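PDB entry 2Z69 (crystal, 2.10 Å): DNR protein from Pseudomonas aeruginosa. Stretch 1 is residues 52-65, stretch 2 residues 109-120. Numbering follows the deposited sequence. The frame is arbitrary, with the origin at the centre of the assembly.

Stretch 1, residues 52-65: PAHAFYYLISGCVK
Stretch 2 (109-120) SQLFRFSNKAYL

Two antiparallel strands of one chain pair here, one starting at Ala-55 and the other spanning residues 109-115. Their axes approach to 4.6 Å, with N-to-C directions 151° apart. Stretch 2 then enters a helix at Asn-116. The register pairs Ala-55 with Ser-115, Phe-56 with Phe-114, Tyr-57 with Arg-113, Tyr-58 with Phe-112 and Leu-59 with Leu-111. A beta bulge then shifts it by one, so Ser-61 pairs with Gln-110.

Backbone groups satisfy each other at alternate pairs; Ala-55/Ser-115, Tyr-57/Arg-113 and Leu-59/Leu-111 are non-hydrogen-bonded pairs. Asn-116 N donates to His-54 O at 2.8 Å and an angle of 169°, tying the start of the helix to stretch 1. Phe-56 N donates to Phe-114 O (2.9 Å), and Phe-114 N to Phe-56 O (2.7 Å). Tyr-58 N donates to Phe-112 O (3.0 Å), and Phe-112 N to Tyr-58 O (2.9 Å). At the bulge Gln-110 O accepts twice, from Ile-60 N (2.9 Å, 131°) and from Ser-61 N (3.2 Å, 164°). Ile-60 has phi/psi -70/-53, unlike the extended residues before it. Gln-110 N returns a bond to Ser-61 O at 2.9 Å.

Side chains complete the ends. Ser-109 OG (chi1 m) accepts from Cys-63 N at 3.2 Å. Gly-62 sits at phi/psi 108/-151; an ideal CB there would lie 2.2 Å from Ser-109 OG, a clash. Ser-115 is the helix N-cap: its OG, with chi1 t, accepts from Ala-118 N at 3.3 Å. One water joins Ser-61 OG (2.7 Å) to Gln-110 OE1 (2.8 Å), donating to the latter. Gln-110 NE2 and Arg-113 NE and NH2 are satisfied elsewhere in the structure. Asn-116 OD1 lies 3.5 Å from Phe-56 N, but the poor angle rules out a hydrogen bond.

Phe-56, Tyr-58, Phe-112 and Phe-114 share one face. Phe-56 (chi1 p) points its edge toward the face of Tyr-119 (chi1 t), centroids 5.2 Å apart and planes at 77°. Phe-114 CB lies over the Phe-56 ring, 4.0 Å from its centroid; the two rings are slid apart and barely overlap. Tyr-58 (t) packs CB against Phe-114 CE1 at 3.7 Å. Ile-60 CD1 sits 3.8 Å from the Phe-112 centroid, 4° off the ring normal.

Tyr-57, Leu-59, Leu-111 and Arg-113 occupy the opposite face. Leu-59 CD1 meets Leu-111 CD2 at 3.5 Å. Tyr-57 (m) brings OH to 3.3 Å from Arg-113 CD, at the edge of the guanidinium.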

# COMPACT_ATOMS: atom_id res chain seq x y z
N PRO B 52 6.15 -15.19 -15.93
CA PRO B 52 5.45 -13.90 -15.85
C PRO B 52 4.28 -13.93 -14.87
O PRO B 52 3.43 -14.80 -14.96
CB PRO B 52 4.99 -13.67 -17.31
CG PRO B 52 5.99 -14.42 -18.11
CD PRO B 52 6.21 -15.67 -17.32
N ALA B 53 4.25 -13.00 -13.92
CA ALA B 53 3.20 -13.07 -12.90
C ALA B 53 2.05 -12.19 -13.31
O ALA B 53 2.12 -10.98 -13.12
CB ALA B 53 3.73 -12.64 -11.54
N HIS B 54 1.02 -12.78 -13.90
CA HIS B 54 -0.17 -12.02 -14.34
C HIS B 54 -1.45 -12.35 -13.56
O HIS B 54 -2.47 -11.74 -13.78
CB HIS B 54 -0.45 -12.26 -15.83
CG HIS B 54 0.64 -11.79 -16.74
ND1 HIS B 54 1.23 -10.56 -16.62
CD2 HIS B 54 1.22 -12.39 -17.81
CE1 HIS B 54 2.14 -10.41 -17.56
NE2 HIS B 54 2.15 -11.51 -18.31
N ALA B 55 -1.41 -13.32 -12.65
CA ALA B 55 -2.64 -13.78 -12.01
C ALA B 55 -2.42 -14.17 -10.57
O ALA B 55 -1.32 -14.53 -10.20
CB ALA B 55 -3.21 -14.94 -12.78
N PHE B 56 -3.46 -14.05 -9.74
CA PHE B 56 -3.46 -14.71 -8.43
C PHE B 56 -4.58 -15.75 -8.40
O PHE B 56 -5.38 -15.81 -9.34
CB PHE B 56 -3.60 -13.70 -7.30
CG PHE B 56 -4.92 -13.01 -7.26
CD1 PHE B 56 -5.22 -11.99 -8.17
CD2 PHE B 56 -5.86 -13.34 -6.28
CE1 PHE B 56 -6.44 -11.33 -8.13
CE2 PHE B 56 -7.10 -12.69 -6.23
CZ PHE B 56 -7.38 -11.68 -7.14
N TYR B 57 -4.63 -16.53 -7.32
CA TYR B 57 -5.41 -17.75 -7.25
C TYR B 57 -6.30 -17.81 -6.00
O TYR B 57 -5.92 -17.37 -4.93
CB TYR B 57 -4.49 -18.97 -7.29
CG TYR B 57 -3.79 -19.07 -8.61
CD1 TYR B 57 -2.67 -18.28 -8.90
CD2 TYR B 57 -4.32 -19.88 -9.62
CE1 TYR B 57 -2.06 -18.35 -10.18
CE2 TYR B 57 -3.75 -19.92 -10.87
CZ TYR B 57 -2.61 -19.19 -11.13
OH TYR B 57 -2.06 -19.29 -12.41
N TYR B 58 -7.51 -18.32 -6.18
CA TYR B 58 -8.31 -18.78 -5.06
C TYR B 58 -8.34 -20.30 -5.09
O TYR B 58 -8.64 -20.91 -6.13
CB TYR B 58 -9.71 -18.21 -5.17
CG TYR B 58 -10.65 -18.66 -4.10
CD1 TYR B 58 -11.49 -19.75 -4.33
CD2 TYR B 58 -10.70 -18.02 -2.86
CE1 TYR B 58 -12.37 -20.19 -3.38
CE2 TYR B 58 -11.61 -18.45 -1.87
CZ TYR B 58 -12.44 -19.55 -2.16
OH TYR B 58 -13.31 -20.04 -1.27
N LEU B 59 -8.03 -20.93 -3.96
CA LEU B 59 -7.99 -22.39 -3.88
C LEU B 59 -9.37 -22.92 -3.47
O LEU B 59 -9.79 -22.83 -2.31
CB LEU B 59 -6.88 -22.84 -2.88
CG LEU B 59 -6.50 -24.31 -2.74
CD1 LEU B 59 -6.21 -24.96 -4.07
CD2 LEU B 59 -5.30 -24.44 -1.78
N ILE B 60 -10.09 -23.48 -4.45
CA ILE B 60 -11.44 -23.99 -4.17
C ILE B 60 -11.29 -25.23 -3.29
O ILE B 60 -11.86 -25.30 -2.22
CB ILE B 60 -12.24 -24.30 -5.46
CG1 ILE B 60 -12.36 -23.05 -6.35
CG2 ILE B 60 -13.61 -24.91 -5.12
CD1 ILE B 60 -12.34 -23.42 -7.85
N SER B 61 -10.47 -26.19 -3.74
CA SER B 61 -10.34 -27.46 -3.02
C SER B 61 -8.91 -27.88 -3.16
O SER B 61 -8.27 -27.59 -4.19
CB SER B 61 -11.28 -28.52 -3.63
OG SER B 61 -10.88 -28.85 -4.97
N GLY B 62 -8.39 -28.57 -2.15
CA GLY B 62 -7.03 -29.08 -2.24
C GLY B 62 -6.09 -28.30 -1.35
O GLY B 62 -6.52 -27.75 -0.33
N CYS B 63 -4.81 -28.24 -1.76
CA CYS B 63 -3.72 -27.74 -0.90
C CYS B 63 -2.46 -27.46 -1.74
O CYS B 63 -2.03 -28.30 -2.52
CB CYS B 63 -3.43 -28.73 0.22
SG CYS B 63 -2.10 -28.27 1.40
N VAL B 64 -1.89 -26.27 -1.59
CA VAL B 64 -0.78 -25.80 -2.49
C VAL B 64 0.40 -25.38 -1.61
O VAL B 64 0.19 -24.72 -0.58
CB VAL B 64 -1.27 -24.63 -3.35
CG1 VAL B 64 -0.12 -23.75 -3.85
CG2 VAL B 64 -2.14 -25.16 -4.53
N LYS B 65 1.62 -25.81 -1.93
CA LYS B 65 2.78 -25.33 -1.21
C LYS B 65 3.56 -24.31 -2.06
O LYS B 65 3.63 -24.43 -3.31
CB LYS B 65 3.70 -26.47 -0.74
CG LYS B 65 4.44 -27.21 -1.86
CD LYS B 65 5.60 -28.02 -1.28
CE LYS B 65 6.24 -28.87 -2.40
NZ LYS B 65 7.41 -29.73 -1.98
N SER B 109 -6.14 -30.68 -6.76
CA SER B 109 -6.64 -29.37 -6.33
C SER B 109 -7.43 -28.71 -7.46
O SER B 109 -7.24 -29.04 -8.65
CB SER B 109 -5.44 -28.47 -5.90
OG SER B 109 -4.70 -29.07 -4.83
N GLN B 110 -8.29 -27.77 -7.10
CA GLN B 110 -9.01 -27.00 -8.08
C GLN B 110 -8.95 -25.53 -7.68
O GLN B 110 -9.11 -25.20 -6.51
CB GLN B 110 -10.48 -27.48 -8.21
CG GLN B 110 -11.17 -26.85 -9.40
CD GLN B 110 -12.54 -27.43 -9.70
OE1 GLN B 110 -13.43 -27.36 -8.86
NE2 GLN B 110 -12.72 -27.98 -10.89
N LEU B 111 -8.74 -24.66 -8.66
CA LEU B 111 -8.57 -23.23 -8.38
C LEU B 111 -9.33 -22.36 -9.34
O LEU B 111 -9.72 -22.82 -10.41
CB LEU B 111 -7.08 -22.82 -8.43
CG LEU B 111 -6.14 -23.76 -7.68
CD1 LEU B 111 -5.30 -24.49 -8.75
CD2 LEU B 111 -5.22 -23.01 -6.78
N PHE B 112 -9.53 -21.10 -8.93
CA PHE B 112 -9.89 -19.99 -9.80
C PHE B 112 -8.63 -19.20 -10.02
O PHE B 112 -7.96 -18.86 -9.05
CB PHE B 112 -10.90 -19.09 -9.11
CG PHE B 112 -12.30 -19.62 -9.09
CD1 PHE B 112 -13.06 -19.56 -7.93
CD2 PHE B 112 -12.86 -20.16 -10.25
CE1 PHE B 112 -14.37 -20.03 -7.90
CE2 PHE B 112 -14.19 -20.64 -10.24
CZ PHE B 112 -14.95 -20.56 -9.06
N ARG B 113 -8.28 -18.90 -11.26
CA ARG B 113 -7.15 -18.02 -11.58
C ARG B 113 -7.72 -16.67 -11.95
O ARG B 113 -8.40 -16.55 -12.97
CB ARG B 113 -6.39 -18.54 -12.79
CG ARG B 113 -5.50 -17.50 -13.46
CD ARG B 113 -4.42 -18.12 -14.41
NE ARG B 113 -5.06 -18.96 -15.41
CZ ARG B 113 -4.80 -20.24 -15.64
NH1 ARG B 113 -3.85 -20.90 -14.99
NH2 ARG B 113 -5.50 -20.85 -16.58
N PHE B 114 -7.44 -15.65 -11.14
CA PHE B 114 -7.92 -14.31 -11.45
C PHE B 114 -6.81 -13.47 -12.05
O PHE B 114 -5.70 -13.48 -11.55
CB PHE B 114 -8.40 -13.65 -10.17
CG PHE B 114 -9.54 -14.33 -9.52
CD1 PHE B 114 -9.35 -15.14 -8.42
CD2 PHE B 114 -10.82 -14.16 -9.99
CE1 PHE B 114 -10.41 -15.75 -7.79
CE2 PHE B 114 -11.88 -14.78 -9.36
CZ PHE B 114 -11.67 -15.57 -8.27
N SER B 115 -7.11 -12.74 -13.11
CA SER B 115 -6.18 -11.79 -13.70
C SER B 115 -5.88 -10.63 -12.75
O SER B 115 -6.80 -10.03 -12.17
CB SER B 115 -6.81 -11.24 -14.99
OG SER B 115 -6.07 -10.17 -15.51
N ASN B 116 -4.59 -10.32 -12.60
CA ASN B 116 -4.15 -9.12 -11.89
C ASN B 116 -4.85 -7.92 -12.49
O ASN B 116 -5.49 -7.15 -11.78
CB ASN B 116 -2.62 -8.97 -11.91
CG ASN B 116 -1.91 -10.01 -11.03
OD1 ASN B 116 -2.55 -10.77 -10.34
ND2 ASN B 116 -0.59 -10.02 -11.05
N LYS B 117 -4.79 -7.82 -13.82
CA LYS B 117 -5.38 -6.69 -14.54
C LYS B 117 -6.90 -6.48 -14.31
O LYS B 117 -7.36 -5.36 -14.18
CB LYS B 117 -5.04 -6.78 -16.05
N ALA B 118 -7.66 -7.58 -14.27
CA ALA B 118 -9.10 -7.49 -14.01
C ALA B 118 -9.39 -7.13 -12.58
O ALA B 118 -10.31 -6.40 -12.33
CB ALA B 118 -9.80 -8.81 -14.36
N TYR B 119 -8.64 -7.66 -11.63
CA TYR B 119 -8.88 -7.30 -10.23
C TYR B 119 -8.62 -5.79 -10.02
O TYR B 119 -9.45 -5.07 -9.44
CB TYR B 119 -8.04 -8.18 -9.29
CG TYR B 119 -8.28 -7.96 -7.82
CD1 TYR B 119 -9.41 -8.48 -7.18
CD2 TYR B 119 -7.39 -7.21 -7.06
CE1 TYR B 119 -9.61 -8.27 -5.81
CE2 TYR B 119 -7.60 -6.99 -5.70
CZ TYR B 119 -8.71 -7.53 -5.09
OH TYR B 119 -8.88 -7.30 -3.74
N LEU B 120 -7.50 -5.32 -10.57
CA LEU B 120 -7.09 -3.94 -10.42
C LEU B 120 -8.06 -2.98 -11.12
O LEU B 120 -8.20 -1.83 -10.73
CB LEU B 120 -5.65 -3.74 -10.92
CG LEU B 120 -4.51 -4.34 -10.08
CD1 LEU B 120 -3.20 -4.39 -10.86
CD2 LEU B 120 -4.35 -3.53 -8.79
O HOH W 1 -13.20 -28.76 -6.44